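Local coordinates for protein manganese-containing pseudocatalase (Thermus thermophilus, PDB 2V8T) that probably breaks down hydrogen peroxide as a catalase, working with a pair of bound manganese ions in each subunit, at residues I5-I10 and P265-P270; I10-P15 and A78-S83; L40-Y45 and E136-S141; Y60-N65 and A190-A195. All blocks are in the same frame, centred on the assembly; numbering follows the deposited sequence. Where two conformers were deposited one is given.

Interaction 1. Residues I5-I10 and P265-P270; sequences IDRLQI and PPTGGP. With SO4 (sulfate ion), chain G.
Ile-5 opens the contact with its CD1, which meets CG of Pro-265 at 3.8 Å, the two side chains crossing at about a right angle. Asp-6 turns to a second subunit, where its OD1 bonds Tyr-60 and Tyr-241. Arg-7 gives the largest single share of the contact. Its chain folds at chi2 (-78°) and chi3 (-75°), and two nitrogens grip a single carbonyl side-on: NE reaches Thr-267 O at 3.0 Å, 159° at the hydrogen and in the carbonyl plane, while NH2 lies 3.3 Å from the same Thr-267 O, above that plane. One guanidinium face rests on the backbone, Gly-269 C lying 3.5 Å from the plane over its centre. An alanine in place of Arg-7 has neither nitrogen, and would probably leave the Thr-267 carbonyl less well held and the Gly-269 peptide less covered. Leu-8 and Gly-269 form an antiparallel hydrogen-bonded pair, Leu-8 N to Gly-269 O at 2.8 Å and Gly-269 N to Leu-8 O at 2.9 Å. Gln-9 lays CG on CG of Pro-266 at 3.9 Å, while its NE2 bonds Tyr-180 and Glu-69. Gly-268 crowds Leu-8 O so closely that a CB there would clash. A sulfate, probably from the crystallisation liquor, accepts from Thr-267 N and Gly-268 N; in this crystal the peptide between them offers oxygen to a cation and N-H to an anion, which probably polarise it.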
# COMPACT_ATOMS: atom_id res chain seq x y z
N ILE A 5 22.18 -7.15 24.44
CA ILE A 5 22.45 -6.68 25.79
C ILE A 5 21.16 -6.04 26.29
O ILE A 5 20.58 -5.19 25.61
CB ILE A 5 23.58 -5.64 25.78
CG1 ILE A 5 24.88 -6.22 25.25
CG2 ILE A 5 23.78 -5.03 27.16
CD1 ILE A 5 25.90 -5.16 24.81
N ASP A 6 20.71 -6.42 27.49
CA ASP A 6 19.42 -5.95 28.01
C ASP A 6 19.58 -4.58 28.71
O ASP A 6 19.34 -4.43 29.90
CB ASP A 6 18.80 -6.98 28.95
CG ASP A 6 17.29 -6.80 29.07
OD1 ASP A 6 16.62 -6.69 27.99
OD2 ASP A 6 16.76 -6.81 30.20
N ARG A 7 19.96 -3.59 27.90
CA ARG A 7 20.18 -2.22 28.32
C ARG A 7 19.77 -1.30 27.17
O ARG A 7 20.13 -1.58 26.03
CB ARG A 7 21.66 -1.93 28.62
CG ARG A 7 22.21 -2.71 29.80
CD ARG A 7 21.81 -2.15 31.15
NE ARG A 7 22.58 -0.91 31.44
CZ ARG A 7 22.48 -0.24 32.58
NH1 ARG A 7 21.61 -0.57 33.51
NH2 ARG A 7 23.29 0.79 32.80
N LEU A 8 19.14 -0.19 27.48
CA LEU A 8 18.95 0.88 26.51
C LEU A 8 20.23 1.66 26.36
O LEU A 8 21.06 1.73 27.28
CB LEU A 8 17.85 1.84 26.95
CG LEU A 8 16.46 1.21 27.05
CD1 LEU A 8 15.46 2.26 27.56
CD2 LEU A 8 16.02 0.61 25.73
N GLN A 9 20.41 2.36 25.23
CA GLN A 9 21.65 3.08 25.01
C GLN A 9 21.82 4.24 25.96
O GLN A 9 22.96 4.68 26.21
CB GLN A 9 21.77 3.51 23.51
CG GLN A 9 23.15 3.90 23.14
CD GLN A 9 23.37 4.08 21.64
OE1 GLN A 9 22.63 3.55 20.84
NE2 GLN A 9 24.38 4.80 21.26
N ILE A 10 20.72 4.82 26.48
CA ILE A 10 20.72 5.77 27.60
C ILE A 10 19.58 5.37 28.52
O ILE A 10 18.61 4.74 28.09
CB ILE A 10 20.52 7.24 27.19
CG1 ILE A 10 19.26 7.46 26.37
CG2 ILE A 10 21.77 7.82 26.53
CD1 ILE A 10 18.79 8.86 26.27
N PRO A 265 30.16 -1.16 23.39
CA PRO A 265 28.99 -0.31 23.57
C PRO A 265 29.11 0.58 24.79
O PRO A 265 29.87 0.27 25.70
CB PRO A 265 27.89 -1.36 23.80
CG PRO A 265 28.62 -2.49 24.53
CD PRO A 265 29.95 -2.53 23.87
N PRO A 266 28.33 1.64 24.88
CA PRO A 266 28.24 2.36 26.17
C PRO A 266 27.55 1.52 27.19
O PRO A 266 26.91 0.51 26.90
CB PRO A 266 27.50 3.62 25.81
CG PRO A 266 26.68 3.21 24.72
CD PRO A 266 27.39 2.15 23.90
N THR A 267 27.66 1.94 28.47
CA THR A 267 26.98 1.23 29.55
C THR A 267 25.49 1.39 29.52
O THR A 267 24.73 0.49 29.90
CB THR A 267 27.54 1.52 30.90
OG1 THR A 267 26.97 0.67 31.90
CG2 THR A 267 27.22 2.85 31.22
N GLY A 268 25.00 2.53 29.05
CA GLY A 268 23.57 2.75 28.85
C GLY A 268 22.77 2.84 30.10
O GLY A 268 23.25 3.32 31.14
N GLY A 269 21.52 2.37 30.02
CA GLY A 269 20.58 2.46 31.11
C GLY A 269 19.63 1.28 31.10
O GLY A 269 19.67 0.44 30.19
N PRO A 270 18.75 1.19 32.09
CA PRO A 270 17.81 0.07 32.18
C PRO A 270 16.80 0.10 31.02
O PRO A 270 16.36 1.16 30.59
CB PRO A 270 17.12 0.28 33.51
CG PRO A 270 17.99 1.13 34.26
CD PRO A 270 18.65 2.07 33.28
S SO4 G . 27.88 5.52 29.23
O1 SO4 G . 26.57 5.01 28.77
O2 SO4 G . 27.89 5.97 30.58
O3 SO4 G . 28.92 4.35 29.07
O4 SO4 G . 28.38 6.52 28.45

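Interaction 2. Residues I10-P15 and A78-S83; sequences IELPMP and AATINS
Leu-12 overlaps the flank of helix 57-85 with one methyl, CD1, which sits against CB of Ala-79 at 3.9 Å and close beside OG1 of Thr-80 at 3.8 Å. Its CG is anti to the carbonyl carbon, and the branch crosses the Thr-80 side chain at about a right angle. The Thr-80 hydroxyl is already engaged with Leu-76 O, one turn back, so the leucine methyl meets a polar atom whose bonding is internal to the helix. Leu-76 and Val-173 also touch Leu-12, placing it where helices 57-85 and 172-200 come together. Further along, the chain settles on Ser-83. The ring of Pro-15 lies over the backbone there, CG 3.5 Å from Ser-83 O, with CD packed on the serine CB. Met-14 starts away from the helix, but bends at chi2 (56°) and chi3 (-53°) bring its terminal CE to 4.1 Å from Ser-83 CB. The serine hydroxyl, anti to its own carbonyl carbon, turns back along the helix and donates to Ala-79 O over 2.8 Å, an oxygen that also receives Ser-83 N. Ser-83 OG in turn accepts from a water at 2.8 Å, and that water donates its other hydrogen to Pro-13 O at 2.9 Å. One bridging water therefore supplies the polar link between loop and helix. An extended, proline-rich N-terminal segment is thus laid along a long helix of the ferritin-like bundle, in which manganese catalases build their metal site.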
# COMPACT_ATOMS: atom_id res chain seq x y z
N ILE A 10 20.72 4.82 26.48
CA ILE A 10 20.72 5.77 27.60
C ILE A 10 19.58 5.37 28.52
O ILE A 10 18.61 4.74 28.09
CB ILE A 10 20.52 7.24 27.19
CG1 ILE A 10 19.26 7.46 26.37
CG2 ILE A 10 21.77 7.82 26.53
CD1 ILE A 10 18.79 8.86 26.27
N GLU A 11 19.67 5.82 29.76
CA GLU A 11 18.52 5.75 30.64
C GLU A 11 17.47 6.78 30.19
O GLU A 11 17.80 7.83 29.64
CB GLU A 11 18.75 5.82 32.10
CG GLU A 11 18.88 7.21 32.57
CD GLU A 11 20.18 7.85 32.44
OE1 GLU A 11 21.01 7.30 31.69
OE2 GLU A 11 20.45 8.88 33.10
N LEU A 12 16.20 6.46 30.45
CA LEU A 12 15.09 7.36 30.19
C LEU A 12 14.37 7.71 31.48
O LEU A 12 14.25 6.88 32.38
CB LEU A 12 14.10 6.71 29.24
CG LEU A 12 14.60 6.46 27.81
CD1 LEU A 12 13.54 5.67 27.04
CD2 LEU A 12 14.94 7.75 27.13
N PRO A 13 13.85 8.95 31.59
CA PRO A 13 13.02 9.32 32.74
C PRO A 13 11.60 8.76 32.62
O PRO A 13 11.20 8.26 31.56
CB PRO A 13 13.02 10.85 32.70
CG PRO A 13 13.07 11.13 31.21
CD PRO A 13 14.00 10.06 30.64
N MET A 14 10.82 8.91 33.69
CA MET A 14 9.45 8.39 33.74
C MET A 14 8.43 9.46 33.53
O MET A 14 8.44 10.41 34.28
CB MET A 14 9.32 7.85 35.15
CG MET A 14 8.05 7.12 35.38
SD MET A 14 7.86 5.75 34.18
CE MET A 14 8.05 6.40 32.53
N PRO A 15 7.52 9.34 32.51
CA PRO A 15 6.50 10.38 32.40
C PRO A 15 5.60 10.47 33.58
O PRO A 15 5.34 9.47 34.25
CB PRO A 15 5.70 9.91 31.15
CG PRO A 15 6.71 9.10 30.37
CD PRO A 15 7.51 8.40 31.41
N ALA A 78 11.23 2.92 20.60
CA ALA A 78 10.11 2.14 21.06
C ALA A 78 9.90 2.33 22.57
O ALA A 78 8.77 2.44 23.04
CB ALA A 78 10.28 0.68 20.71
N ALA A 79 11.00 2.34 23.34
CA ALA A 79 10.90 2.54 24.80
C ALA A 79 10.30 3.88 25.14
O ALA A 79 9.56 4.01 26.13
CB ALA A 79 12.26 2.37 25.46
N THR A 80 10.62 4.91 24.36
CA THR A 80 10.08 6.23 24.56
C THR A 80 8.55 6.24 24.33
O THR A 80 7.78 6.76 25.13
CB THR A 80 10.78 7.23 23.62
OG1 THR A 80 12.19 7.23 23.88
CG2 THR A 80 10.26 8.63 23.79
N ILE A 81 8.14 5.66 23.20
CA ILE A 81 6.72 5.52 22.90
C ILE A 81 6.01 4.73 23.98
O ILE A 81 4.94 5.13 24.46
CB ILE A 81 6.55 4.89 21.49
CG1 ILE A 81 7.04 5.87 20.43
CG2 ILE A 81 5.14 4.43 21.26
CD1 ILE A 81 7.35 5.22 19.10
N ASN A 82 6.60 3.61 24.39
CA ASN A 82 5.98 2.78 25.41
C ASN A 82 5.84 3.54 26.73
O ASN A 82 4.86 3.37 27.46
CB ASN A 82 6.73 1.49 25.58
CG ASN A 82 6.56 0.57 24.39
OD1 ASN A 82 5.56 0.66 23.68
ND2 ASN A 82 7.53 -0.34 24.18
N SER A 83 6.85 4.35 27.06
CA SER A 83 6.79 5.17 28.25
C SER A 83 5.62 6.14 28.20
O SER A 83 4.93 6.34 29.22
CB SER A 83 8.10 5.95 28.42
OG SER A 83 9.21 5.13 28.70
O HOH W 1 10.90 5.49 30.95

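Interaction 3. Residues L40-Y45 and E136-S141; sequences LMNYMY and EYVFTS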
# COMPACT_ATOMS: atom_id res chain seq x y z
N LEU A 40 18.16 1.94 10.25
CA LEU A 40 18.52 0.56 10.54
C LEU A 40 18.52 -0.28 9.29
O LEU A 40 19.50 -0.98 8.97
CB LEU A 40 17.54 -0.02 11.55
CG LEU A 40 17.63 -1.53 11.74
CD1 LEU A 40 19.00 -1.97 12.24
CD2 LEU A 40 16.51 -1.99 12.68
N MET A 41 17.37 -0.35 8.59
CA MET A 41 17.25 -1.34 7.54
C MET A 41 18.05 -0.96 6.30
O MET A 41 18.55 -1.85 5.58
CB MET A 41 15.77 -1.53 7.22
CG MET A 41 14.98 -2.21 8.38
SD MET A 41 15.30 -4.02 8.44
CE MET A 41 14.91 -4.47 10.15
N ASN A 42 18.20 0.35 6.03
CA ASN A 42 19.10 0.75 4.97
C ASN A 42 20.52 0.19 5.21
O ASN A 42 21.12 -0.42 4.34
CB ASN A 42 19.18 2.30 4.86
CG ASN A 42 18.11 2.80 3.91
OD1 ASN A 42 18.34 2.81 2.72
ND2 ASN A 42 16.94 3.18 4.42
N TYR A 43 21.04 0.48 6.42
CA TYR A 43 22.45 0.08 6.65
C TYR A 43 22.56 -1.42 6.79
O TYR A 43 23.57 -2.01 6.37
CB TYR A 43 22.99 0.81 7.85
CG TYR A 43 22.78 2.30 7.81
CD1 TYR A 43 22.61 3.04 6.63
CD2 TYR A 43 22.72 3.01 9.01
CE1 TYR A 43 22.30 4.38 6.66
CE2 TYR A 43 22.45 4.36 9.06
CZ TYR A 43 22.22 5.05 7.86
OH TYR A 43 21.90 6.38 7.84
N MET A 44 21.55 -2.07 7.35
CA MET A 44 21.60 -3.51 7.49
C MET A 44 21.67 -4.15 6.12
O MET A 44 22.55 -4.99 5.85
CB MET A 44 20.40 -4.01 8.26
CG MET A 44 20.51 -5.36 8.74
SD MET A 44 21.86 -5.69 9.90
CE MET A 44 21.36 -4.99 11.09
N TYR A 45 20.72 -3.82 5.22
CA TYR A 45 20.73 -4.45 3.90
C TYR A 45 21.95 -4.04 3.10
O TYR A 45 22.52 -4.87 2.39
CB TYR A 45 19.42 -4.21 3.16
CG TYR A 45 18.36 -5.17 3.64
CD1 TYR A 45 18.12 -6.37 2.99
CD2 TYR A 45 17.62 -4.95 4.79
CE1 TYR A 45 17.22 -7.27 3.47
CE2 TYR A 45 16.70 -5.85 5.31
CZ TYR A 45 16.52 -7.03 4.59
OH TYR A 45 15.58 -7.96 5.04
N GLU A 136 10.20 -0.38 0.88
CA GLU A 136 10.64 0.54 -0.15
C GLU A 136 11.29 1.80 0.43
O GLU A 136 11.80 2.64 -0.30
CB GLU A 136 9.56 0.86 -1.12
CG GLU A 136 10.46 1.01 -2.49
CD GLU A 136 9.63 1.22 -3.70
OE1 GLU A 136 10.10 1.33 -4.76
OE2 GLU A 136 8.36 1.25 -3.58
N TYR A 137 11.32 1.92 1.74
CA TYR A 137 12.10 2.95 2.44
C TYR A 137 13.60 2.62 2.44
O TYR A 137 14.39 3.47 2.89
CB TYR A 137 11.61 3.17 3.83
CG TYR A 137 10.20 3.72 3.99
CD1 TYR A 137 9.54 4.45 3.04
CD2 TYR A 137 9.55 3.54 5.19
CE1 TYR A 137 8.26 4.98 3.32
CE2 TYR A 137 8.32 4.05 5.51
CZ TYR A 137 7.67 4.75 4.57
OH TYR A 137 6.40 5.27 4.84
N VAL A 138 13.97 1.41 1.96
CA VAL A 138 15.38 0.98 1.89
C VAL A 138 15.91 1.24 0.49
O VAL A 138 15.26 0.90 -0.50
CB VAL A 138 15.49 -0.49 2.29
CG1 VAL A 138 16.87 -1.07 2.00
CG2 VAL A 138 15.15 -0.65 3.78
N PHE A 139 17.12 1.78 0.46
CA PHE A 139 17.89 2.01 -0.77
C PHE A 139 19.18 1.19 -0.65
O PHE A 139 20.01 1.44 0.22
CB PHE A 139 18.23 3.51 -0.88
CG PHE A 139 18.98 3.84 -2.13
CD1 PHE A 139 18.28 4.02 -3.31
CD2 PHE A 139 20.36 3.99 -2.16
CE1 PHE A 139 18.95 4.32 -4.50
CE2 PHE A 139 21.02 4.30 -3.30
CZ PHE A 139 20.32 4.47 -4.47
N THR A 140 19.31 0.20 -1.53
CA THR A 140 20.50 -0.67 -1.51
C THR A 140 20.86 -0.96 -2.96
O THR A 140 20.42 -1.92 -3.60
CB THR A 140 20.28 -1.88 -0.62
OG1 THR A 140 21.43 -2.74 -0.64
CG2 THR A 140 19.06 -2.73 -0.94
N SER A 141 21.64 -0.03 -3.53
CA SER A 141 21.95 -0.03 -4.95
C SER A 141 23.15 -0.88 -5.33
O SER A 141 23.39 -1.13 -6.51
CB SER A 141 22.26 1.39 -5.45
OG SER A 141 23.54 1.85 -5.02
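With chi1 at -89°, well off the usual staggered value, and chi2 at -84°, the carboxamide of Asn-42 is turned out from helix 36-49 and set against the backbone of 137-139. The amide spans Val-138. OD1 accepts Phe-139 N at 2.8 Å, almost straight at 169°, with the donor above the carbonyl plane, while ND2 gives a hydrogen to Tyr-137 O at 3.0 Å, an oxygen close to the amide plane. ND2 also bonds Ser-38 O, back in the same helix. Val-138, CG1 anti to its backbone N, presses both methyls on the helix: CG2 meets CB of Met-41 at 3.6 Å and CG1 meets CB of Tyr-45 at 4.2 Å. Past the valine, Phe-139 O bonds Gln-46 and Thr-140 OG1 bonds Asn-49, so the loop follows the helix further. The Phe-139 ring stacks with His-150 and meets Phe-153 of a third subunit edge-to-face. A leucine in place of Asn-42 has no amide, and would probably leave Phe-139 N and Tyr-137 O without these partners and loosen the loop on the helix. As a main-chain peptide would, the side-chain amide thus offers one donor and one acceptor to the main chain on either side of Val-138.

Interaction 4. Residues Y60-N65 and A190-A195; sequences YDLIAN and AAYGKA
Segments 60-65 and 190-195 belong to two long helices that run nearly antiparallel, their local axes at 160° and 11.2 Å apart at closest approach, with the nearest alpha carbons, Leu-62 CA and Ala-191 CA, still 8.0 Å apart. At that spacing large side chains must fill the gap, and Leu-62 fills more of it than any other residue. Its CG is anti to the backbone N (chi1 -174°), and chi2 of 64° spreads the two methyls along the facing helix. CD1 meets CB of Ala-191 at 4.0 Å. CD2 lies 3.9 Å from Ala-191 O, 4.1 Å from CB of Ala-195 and equally near the ring carbon CD1 of Tyr-192. The alanines at 191 and 195, one turn apart, thus give the leucine two short neighbours. Tyr-192 reaches back across the gap, and its ring carbon CE1 comes within 4.2 Å of CG1 of Ile-63, which approaches obliquely to the ring. The contact is buried and made by side-chain carbons, with one carbonyl, Ala-191 O, beside the leucine; the Tyr-192 hydroxyl is covered too and has no hydrogen-bonding partner in the model. On segment 60-65 itself, Asp-61 forms a salt bridge with Lys-57 and is predicted to bind calcium. Around this pair the four-helix bundle closes: helix 36-49 packs on Ile-63 and sends Tyr-43 edge-to-face against the Tyr-192 ring, while helix 144-166 covers Tyr-192 with Leu-148, Asn-151 and the manganese ligand Glu-155, and Ala-195 with Leu-148.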
# COMPACT_ATOMS: atom_id res chain seq x y z
N TYR A 60 33.01 -0.93 4.59
CA TYR A 60 32.15 -2.03 5.07
C TYR A 60 32.03 -1.98 6.59
O TYR A 60 30.91 -2.07 7.14
CB TYR A 60 32.71 -3.35 4.60
CG TYR A 60 31.95 -4.53 5.17
CD1 TYR A 60 30.61 -4.75 4.87
CD2 TYR A 60 32.58 -5.43 6.01
CE1 TYR A 60 29.92 -5.80 5.41
CE2 TYR A 60 31.90 -6.50 6.55
CZ TYR A 60 30.58 -6.72 6.24
OH TYR A 60 29.86 -7.78 6.73
N ASP A 61 33.15 -1.85 7.29
CA ASP A 61 33.11 -1.80 8.73
C ASP A 61 32.18 -0.69 9.20
O ASP A 61 31.39 -0.85 10.14
CB ASP A 61 34.53 -1.43 9.35
CG ASP A 61 35.53 -2.62 9.37
OD1 ASP A 61 35.20 -3.73 8.86
OD2 ASP A 61 36.64 -2.38 9.94
N LEU A 62 32.27 0.46 8.54
CA LEU A 62 31.47 1.62 8.94
C LEU A 62 29.97 1.31 8.82
O LEU A 62 29.21 1.54 9.76
CB LEU A 62 31.86 2.81 8.08
CG LEU A 62 31.23 4.08 8.50
CD1 LEU A 62 31.65 4.53 9.88
CD2 LEU A 62 31.51 5.17 7.46
N ILE A 63 29.55 0.82 7.65
CA ILE A 63 28.12 0.57 7.44
C ILE A 63 27.63 -0.56 8.33
O ILE A 63 26.55 -0.49 8.92
CB ILE A 63 27.84 0.33 5.93
CG1 ILE A 63 28.16 1.59 5.09
CG2 ILE A 63 26.36 -0.10 5.72
CD1 ILE A 63 28.04 1.35 3.56
N ALA A 64 28.41 -1.65 8.43
CA ALA A 64 28.01 -2.78 9.23
C ALA A 64 27.85 -2.39 10.70
O ALA A 64 26.95 -2.87 11.40
CB ALA A 64 28.98 -3.94 9.07
N ASN A 65 28.77 -1.57 11.19
CA ASN A 65 28.76 -1.16 12.58
C ASN A 65 27.65 -0.15 12.89
O ASN A 65 26.97 -0.26 13.91
CB ASN A 65 30.12 -0.59 12.96
CG ASN A 65 30.19 -0.27 14.42
OD1 ASN A 65 30.15 -1.17 15.27
ND2 ASN A 65 30.28 1.01 14.75
N ALA A 190 28.37 12.80 10.09
CA ALA A 190 29.80 13.14 9.97
C ALA A 190 30.59 11.96 9.42
O ALA A 190 31.52 12.15 8.62
CB ALA A 190 30.33 13.56 11.36
N ALA A 191 30.28 10.74 9.87
CA ALA A 191 31.02 9.57 9.45
C ALA A 191 30.80 9.30 7.96
O ALA A 191 31.74 9.04 7.21
CB ALA A 191 30.63 8.35 10.29
N TYR A 192 29.54 9.35 7.51
CA TYR A 192 29.28 9.18 6.09
C TYR A 192 29.87 10.31 5.26
O TYR A 192 30.36 10.09 4.15
CB TYR A 192 27.78 9.01 5.83
CG TYR A 192 27.21 7.72 6.41
CD1 TYR A 192 27.87 6.51 6.28
CD2 TYR A 192 26.01 7.72 7.11
CE1 TYR A 192 27.32 5.33 6.78
CE2 TYR A 192 25.47 6.55 7.63
CZ TYR A 192 26.12 5.35 7.45
OH TYR A 192 25.65 4.16 7.94
N GLY A 193 29.87 11.52 5.83
CA GLY A 193 30.50 12.63 5.14
C GLY A 193 32.02 12.43 4.99
O GLY A 193 32.58 12.70 3.92
N LYS A 194 32.66 11.97 6.06
CA LYS A 194 34.10 11.64 5.99
C LYS A 194 34.36 10.52 5.01
O LYS A 194 35.36 10.55 4.28
CB LYS A 194 34.61 11.29 7.41
CG LYS A 194 34.75 12.50 8.31
CD LYS A 194 35.09 12.09 9.76
CE LYS A 194 35.14 13.25 10.73
NZ LYS A 194 36.34 14.11 10.48
N ALA A 195 33.49 9.51 4.96
CA ALA A 195 33.66 8.44 4.00
C ALA A 195 33.58 9.00 2.56
O ALA A 195 34.40 8.66 1.71
CB ALA A 195 32.59 7.37 4.22

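Interactions 1 and 2 adjoin through the shared Ile-10, and Leu-8 CD1 meets Ala-79 CB at 3.8 Å, so the N-terminal segment runs on from its partner at 265-270 to helix 57-85. Interactions 3 and 4, their centres 14 Å apart, join at Tyr-43, whose CD2 lies 3.3 Å from Tyr-192 OH. Helix 57-85 serves both interactions 2 and 4, whose centres are 28 Å apart. Gln-9 and Tyr-192 lie close to the metal site, their side chains about 7 and 6 Å from a bound manganese ion, and that of Asn-42 lies further off, at about 9 Å; Tyr-43 of interaction 3 bonds the ligand Glu-155.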